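Local coordinates for kynurenine formamidase (Bacillus anthracis, PDB 4CO9) that catalyses the zinc-dependent hydrolysis of N-formyl-L-kynurenine to L-kynurenine and formate, the second step in the kynurenine pathway of tryptophan degradation, at the interface of chains A and B. Numbering follows the deposited sequence. Chains: chain A/B, Kynurenine formamidase.

Contact 1: the interface of chains A and B. Residues chain A 71, 75, 193-195; chain B 10, 205, 207.
NH1 of B:Arg205 donates to the backbone carbonyl oxygen of A:Pro193 at 2.8 Å, an almost straight bond (169° at H). That oxygen lies in the guanidinium plane, while NH1 stands well above the plane of the carbonyl, 46° out of it. NH2 reaches further: through water 1, 2.9 Å from NH2 of B:Arg205, it is linked to the backbone O of A:Leu71 in the 3-10 helix 70-72. The remaining edge belongs to its own chain. NE and NH2 of B:Arg205 go to OD1 and OD2 of B:Asp10, both from above the carboxylate plane, the NH2–OD2 salt bridge measuring 2.9 Å. This side-on grip should fix the rotation of the head and offset its charge. B:Arg205 gets there with CG anti to its backbone N (chi1 -170°) and a bend at chi2, which runs its methylenes past the A:Pro193 carbonyl. A:Ile75 crosses the arginine at about a right angle, its CG2 lying 3.7 Å from CZ of B:Arg205, while CA of A:Ala195 sits over one guanidinium face, off toward its rim. Beyond the head, CD1 of A:Ile75 passes CG1 of B:Val207 at 3.9 Å. The site ties B:Arg205, backed by B:Asp10, to the 3-10 helices and the 193-195 loop of the partner, helping to hold the homodimer together.

Contact 2: the interface of chains A and B. Residues chain A 8-10, 205, 207; chain B 75, 192.
Apolar packing carries this patch, and B:Ile75, at the start of the 3-10 helix 75-78, is wedged into it with both of its branches. The ethyl arm runs between the loop residue A:Trp8 and A:Val207 at the start of strand 207-210: CD1 of B:Ile75 meets CB of A:Trp8 at 4.0 Å and slides past CG1 of A:Val207, the two side chains pointing in opposite directions. Chi1 of 59° sets CG1 between the backbone N and the carbonyl carbon, sending the ethyl arm toward A:Trp8 while CG2 turns to A:Arg205. There CG2 of B:Ile75 comes within 3.4 Å of NH2 of A:Arg205, the side chains crossing at about a right angle. A:Trp8 also contributes its backbone O, 3.7 Å from CD1 of B:Ile75. Next to it, B:Leu192 and A:Val207 approach tip to tip, CD1 of the leucine to CG2 of the valine at 3.7 Å. The same leucine lies across the foot of A:Arg205, its CB 4.0 Å from the arginine CB.

The charged element belongs to chain A. With its edge occupied by the carboxylate of A:Asp10, the arginine head is probably kept steady beside the isoleucine. The patch adds apolar packing round the arginine to the homodimer interface.

Contact 3: the interface of chains A and B. Residues chain A 33, 43-45; chain B 25-26, 50, 200.
A:Val44 and B:Asp25 meet where the strand 44-50 of one subunit, a KynB-family member of the Cyclase 1 superfamily, lies along loops of its partner in the homodimer. The valine turns CG1 toward the aspartate carboxylate, 3.2 Å from OD1 of B:Asp25; chi1 of 176° puts this methyl anti to the backbone N. The side chains pass at a slant. B:Asp25 is steadied within its own chain by B:Ser50, whose hydroxyl OG donates to OD2 of B:Asp25 at 2.6 Å from well above the carboxylate plane, 69° out of it.

B:Asp200 lies beside the backbone at the start of the same strand, its carboxylate alongside the A:Asn43 carbonyl and A:Gly45. Water 3 bridges the subunits here, 2.5 Å from OD2 of B:Asp200 and 2.7 Å from the backbone N of A:Gly45, so the carboxylate is linked to the main-chain N-H through the water.

The other polar group of A:Gly45 is served by water 2, which sits 2.6 Å from its carbonyl O. On the chain B side that water is held by B:Thr26 through both the backbone N and the hydroxyl OG1, the latter at 2.7 Å. The threonine hydroxyl OG1 also faces A:Leu33, whose CD1 approaches it to 3.6 Å, the two side chains crossing at about a right angle.

Contact 1: the interface of chains A and B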
loop_
_atom_site.group_PDB
_atom_site.type_symbol
_atom_site.label_atom_id
_atom_site.label_comp_id
_atom_site.label_asym_id
_atom_site.label_seq_id
_atom_site.Cartn_x
_atom_site.Cartn_y
_atom_site.Cartn_z
ATOM N N LEU A 71 -10.719 -0.513 6.598
ATOM C CA LEU A 71 -10.764 0.935 6.616
ATOM C C LEU A 71 -11.041 1.489 8.024
ATOM O O LEU A 71 -10.714 2.642 8.305
ATOM C CB LEU A 71 -11.790 1.466 5.613
ATOM C CG LEU A 71 -11.856 2.979 5.376
ATOM C CD1 LEU A 71 -10.504 3.562 4.995
ATOM C CD2 LEU A 71 -12.882 3.302 4.304
ATOM N N ILE A 75 -4.723 4.134 11.114
ATOM C CA ILE A 75 -3.486 4.194 10.312
ATOM C C ILE A 75 -2.213 4.503 11.114
ATOM O O ILE A 75 -1.132 4.092 10.691
ATOM C CB ILE A 75 -3.592 5.158 9.111
ATOM C CG1 ILE A 75 -3.905 6.587 9.574
ATOM C CG2 ILE A 75 -4.634 4.638 8.120
ATOM C CD1 ILE A 75 -3.866 7.599 8.447
ATOM N N PRO A 193 -2.280 -0.442 5.223
ATOM C CA PRO A 193 -3.308 -1.113 4.416
ATOM C C PRO A 193 -3.906 -0.176 3.387
ATOM O O PRO A 193 -3.970 1.040 3.612
ATOM C CB PRO A 193 -4.384 -1.506 5.425
ATOM C CG PRO A 193 -4.120 -0.732 6.663
ATOM C CD PRO A 193 -2.719 -0.182 6.606
ATOM N N LEU A 194 -4.348 -0.743 2.272
ATOM C CA LEU A 194 -5.162 -0.017 1.329
ATOM C C LEU A 194 -6.472 0.375 2.006
ATOM O O LEU A 194 -6.879 -0.242 2.993
ATOM C CB LEU A 194 -5.427 -0.881 0.092
ATOM C CG LEU A 194 -4.187 -1.306 -0.713
ATOM C CD1 LEU A 194 -4.621 -2.168 -1.891
ATOM C CD2 LEU A 194 -3.418 -0.095 -1.216
ATOM N N ALA A 195 -7.134 1.401 1.478
ATOM C CA ALA A 195 -8.338 1.939 2.102
ATOM C C ALA A 195 -9.580 1.087 1.795
ATOM O O ALA A 195 -10.553 1.581 1.264
ATOM C CB ALA A 195 -8.548 3.377 1.656
ATOM N N ASP B 10 -5.286 10.579 6.266
ATOM C CA ASP B 10 -5.617 9.765 5.095
ATOM C C ASP B 10 -5.999 10.675 3.925
ATOM O O ASP B 10 -6.889 11.524 4.062
ATOM C CB ASP B 10 -6.794 8.853 5.470
ATOM C CG ASP B 10 -7.047 7.742 4.460
ATOM O OD1 ASP B 10 -6.307 7.616 3.457
ATOM O OD2 ASP B 10 -8.020 6.984 4.681
ATOM N N ARG B 205 -1.933 3.340 -0.388
ATOM C CA ARG B 205 -2.515 4.100 0.697
ATOM C C ARG B 205 -1.675 5.352 0.843
ATOM O O ARG B 205 -0.564 5.309 1.374
ATOM C CB ARG B 205 -2.531 3.318 1.992
ATOM C CG ARG B 205 -3.346 4.004 3.082
ATOM C CD ARG B 205 -4.824 3.973 2.739
ATOM N NE ARG B 205 -5.699 4.533 3.766
ATOM C CZ ARG B 205 -6.155 3.882 4.837
ATOM N NH1 ARG B 205 -5.760 2.643 5.117
ATOM N NH2 ARG B 205 -6.975 4.502 5.668
ATOM N N VAL B 207 -0.995 8.764 2.575
ATOM C CA VAL B 207 -1.229 9.526 3.787
ATOM C C VAL B 207 -0.197 10.653 3.899
ATOM O O VAL B 207 0.889 10.570 3.323
ATOM C CB VAL B 207 -1.128 8.636 5.041
ATOM C CG1 VAL B 207 -2.141 7.508 4.983
ATOM C CG2 VAL B 207 0.269 8.075 5.211
HETATM O O HOH W 1 -8.431 4.185 8.200
#

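Contact 2: the interface of chains A and B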
loop_
_atom_site.group_PDB
_atom_site.type_symbol
_atom_site.label_atom_id
_atom_site.label_comp_id
_atom_site.label_asym_id
_atom_site.label_seq_id
_atom_site.Cartn_x
_atom_site.Cartn_y
_atom_site.Cartn_z
ATOM N N TRP A 8 15.045 3.960 2.761
ATOM C CA TRP A 8 14.037 2.965 3.053
ATOM C C TRP A 8 14.463 1.636 2.453
ATOM O O TRP A 8 15.003 1.596 1.356
ATOM C CB TRP A 8 12.682 3.405 2.493
ATOM C CG TRP A 8 12.191 4.584 3.198
ATOM C CD1 TRP A 8 12.336 5.889 2.826
ATOM C CD2 TRP A 8 11.548 4.594 4.468
ATOM N NE1 TRP A 8 11.801 6.717 3.782
ATOM C CE2 TRP A 8 11.319 5.947 4.808
ATOM C CE3 TRP A 8 11.149 3.592 5.360
ATOM C CZ2 TRP A 8 10.682 6.316 5.974
ATOM C CZ3 TRP A 8 10.518 3.964 6.523
ATOM C CH2 TRP A 8 10.290 5.317 6.822
ATOM N N ILE A 9 14.233 0.560 3.196
ATOM C CA ILE A 9 14.550 -0.799 2.784
ATOM C C ILE A 9 13.257 -1.587 2.595
ATOM O O ILE A 9 12.427 -1.634 3.489
ATOM C CB ILE A 9 15.392 -1.518 3.850
ATOM C CG1 ILE A 9 16.699 -0.746 4.090
ATOM C CG2 ILE A 9 15.717 -2.954 3.444
ATOM C CD1 ILE A 9 17.357 -1.123 5.410
ATOM N N ASP A 10 13.122 -2.235 1.442
ATOM C CA ASP A 10 11.957 -3.067 1.136
ATOM C C ASP A 10 11.986 -4.348 1.967
ATOM O O ASP A 10 12.979 -5.087 1.939
ATOM C CB ASP A 10 11.975 -3.400 -0.360
ATOM C CG ASP A 10 10.669 -3.982 -0.876
ATOM O OD1 ASP A 10 9.691 -4.110 -0.104
ATOM O OD2 ASP A 10 10.620 -4.306 -2.088
ATOM N N ARG A 205 2.769 -2.548 1.234
ATOM C CA ARG A 205 4.188 -2.433 0.947
ATOM C C ARG A 205 4.851 -2.075 2.257
ATOM O O ARG A 205 4.755 -0.934 2.721
ATOM C CB ARG A 205 4.477 -1.369 -0.101
ATOM C CG ARG A 205 5.929 -1.367 -0.581
ATOM C CD ARG A 205 6.218 -2.615 -1.386
ATOM N NE ARG A 205 7.564 -2.671 -1.943
ATOM C CZ ARG A 205 7.957 -2.075 -3.064
ATOM N NH1 ARG A 205 7.136 -1.301 -3.768
ATOM N NH2 ARG A 205 9.201 -2.230 -3.469
ATOM N N VAL A 207 8.039 -1.329 4.350
ATOM C CA VAL A 207 9.412 -0.859 4.250
ATOM C C VAL A 207 9.890 -0.367 5.612
ATOM O O VAL A 207 9.087 0.023 6.459
ATOM C CB VAL A 207 9.558 0.295 3.226
ATOM C CG1 VAL A 207 9.097 -0.140 1.850
ATOM C CG2 VAL A 207 8.777 1.527 3.667
ATOM N N ILE B 75 11.516 3.202 -4.534
ATOM C CA ILE B 75 10.626 3.475 -3.397
ATOM C C ILE B 75 10.892 4.805 -2.687
ATOM O O ILE B 75 9.975 5.380 -2.094
ATOM C CB ILE B 75 10.598 2.334 -2.358
ATOM C CG1 ILE B 75 11.983 2.042 -1.782
ATOM C CG2 ILE B 75 9.978 1.094 -2.973
ATOM C CD1 ILE B 75 11.970 1.041 -0.648
ATOM N N LEU B 192 3.202 4.449 -1.152
ATOM C CA LEU B 192 4.038 3.368 -1.667
ATOM C C LEU B 192 3.287 2.380 -2.545
ATOM O O LEU B 192 2.232 1.884 -2.156
ATOM C CB LEU B 192 4.647 2.591 -0.510
ATOM C CG LEU B 192 5.808 3.280 0.200
ATOM C CD1 LEU B 192 5.939 2.744 1.605
ATOM C CD2 LEU B 192 7.097 3.095 -0.575
#

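Contact 3: the interface of chains A and B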
loop_
_atom_site.group_PDB
_atom_site.type_symbol
_atom_site.label_atom_id
_atom_site.label_comp_id
_atom_site.label_asym_id
_atom_site.label_seq_id
_atom_site.Cartn_x
_atom_site.Cartn_y
_atom_site.Cartn_z
ATOM N N LEU A 33 -4.743 -7.293 -19.933
ATOM C CA LEU A 33 -5.957 -7.671 -20.668
ATOM C C LEU A 33 -5.939 -7.166 -22.096
ATOM O O LEU A 33 -6.433 -7.821 -23.007
ATOM C CB LEU A 33 -7.205 -7.092 -20.031
ATOM C CG LEU A 33 -7.665 -7.596 -18.668
ATOM C CD1 LEU A 33 -8.971 -6.952 -18.212
ATOM C CD2 LEU A 33 -7.798 -9.104 -18.700
ATOM N N ASN A 43 -1.403 -0.021 -21.837
ATOM C CA ASN A 43 -1.504 -1.382 -21.346
ATOM C C ASN A 43 -2.514 -1.418 -20.206
ATOM O O ASN A 43 -2.340 -0.742 -19.222
ATOM C CB ASN A 43 -0.127 -1.868 -20.905
ATOM C CG ASN A 43 0.816 -2.039 -22.082
ATOM O OD1 ASN A 43 0.515 -2.794 -23.005
ATOM N ND2 ASN A 43 1.913 -1.304 -22.087
ATOM N N VAL A 44 -3.579 -2.194 -20.386
ATOM C CA VAL A 44 -4.667 -2.247 -19.422
ATOM C C VAL A 44 -4.581 -3.572 -18.700
ATOM O O VAL A 44 -4.726 -4.641 -19.305
ATOM C CB VAL A 44 -6.023 -2.077 -20.116
ATOM C CG1 VAL A 44 -7.165 -2.240 -19.113
ATOM C CG2 VAL A 44 -6.068 -0.695 -20.764
ATOM N N GLY A 45 -4.408 -3.478 -17.394
ATOM C CA GLY A 45 -4.063 -4.604 -16.565
ATOM C C GLY A 45 -5.249 -5.025 -15.731
ATOM O O GLY A 45 -6.237 -4.282 -15.595
ATOM N N ASP B 25 -12.271 -0.226 -17.972
ATOM C CA ASP B 25 -11.495 -0.944 -16.992
ATOM C C ASP B 25 -12.334 -2.003 -16.258
ATOM O O ASP B 25 -13.565 -1.933 -16.156
ATOM C CB ASP B 25 -10.849 0.001 -15.964
ATOM C CG ASP B 25 -9.372 0.271 -16.233
ATOM O OD1 ASP B 25 -8.825 -0.192 -17.255
ATOM O OD2 ASP B 25 -8.741 0.957 -15.402
ATOM N N THR B 26 -11.620 -2.979 -15.729
ATOM C CA THR B 26 -12.167 -3.936 -14.778
ATOM C C THR B 26 -12.916 -3.239 -13.644
ATOM O O THR B 26 -12.364 -2.377 -12.984
ATOM C CB THR B 26 -11.013 -4.740 -14.163
ATOM O OG1 THR B 26 -10.278 -5.369 -15.218
ATOM C CG2 THR B 26 -11.507 -5.804 -13.220
ATOM N N SER B 50 -8.812 -3.171 -11.501
ATOM C CA SER B 50 -7.829 -2.472 -12.298
ATOM C C SER B 50 -6.876 -1.801 -11.332
ATOM O O SER B 50 -7.278 -1.280 -10.288
ATOM C CB SER B 50 -8.478 -1.390 -13.157
ATOM O OG SER B 50 -7.449 -0.608 -13.783
ATOM N N ASP B 200 1.470 -2.387 -14.313
ATOM C CA ASP B 200 1.469 -1.084 -14.963
ATOM C C ASP B 200 1.194 0.056 -13.971
ATOM O O ASP B 200 1.160 1.218 -14.358
ATOM C CB ASP B 200 0.419 -1.063 -16.082
ATOM C CG ASP B 200 -0.983 -1.422 -15.605
ATOM O OD1 ASP B 200 -1.179 -2.519 -15.019
ATOM O OD2 ASP B 200 -1.901 -0.596 -15.775
HETATM O O HOH W 2 -8.628 -3.412 -15.996
HETATM O O HOH W 3 -4.325 -0.988 -16.297
#

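Contacts 1 and 2 are near neighbours, their C-alpha centres about 16 Å apart, and draw on the same residues: Asp10, Arg205, Val207 and Ile75 appear in both with the chains exchanged. They therefore show the two symmetry-related halves of one central seam. Contact 3 has its C-alpha centre about 22 Å and about 24 Å from those of contacts 1 and 2, where the strand 44-50 reaches over to the partner; the two-fold repeats it as well. The dimer is thus joined at its middle and again by exchanged arms. All three centres lie about 17 to 27 Å from A:His62, consistent with a part in assembly.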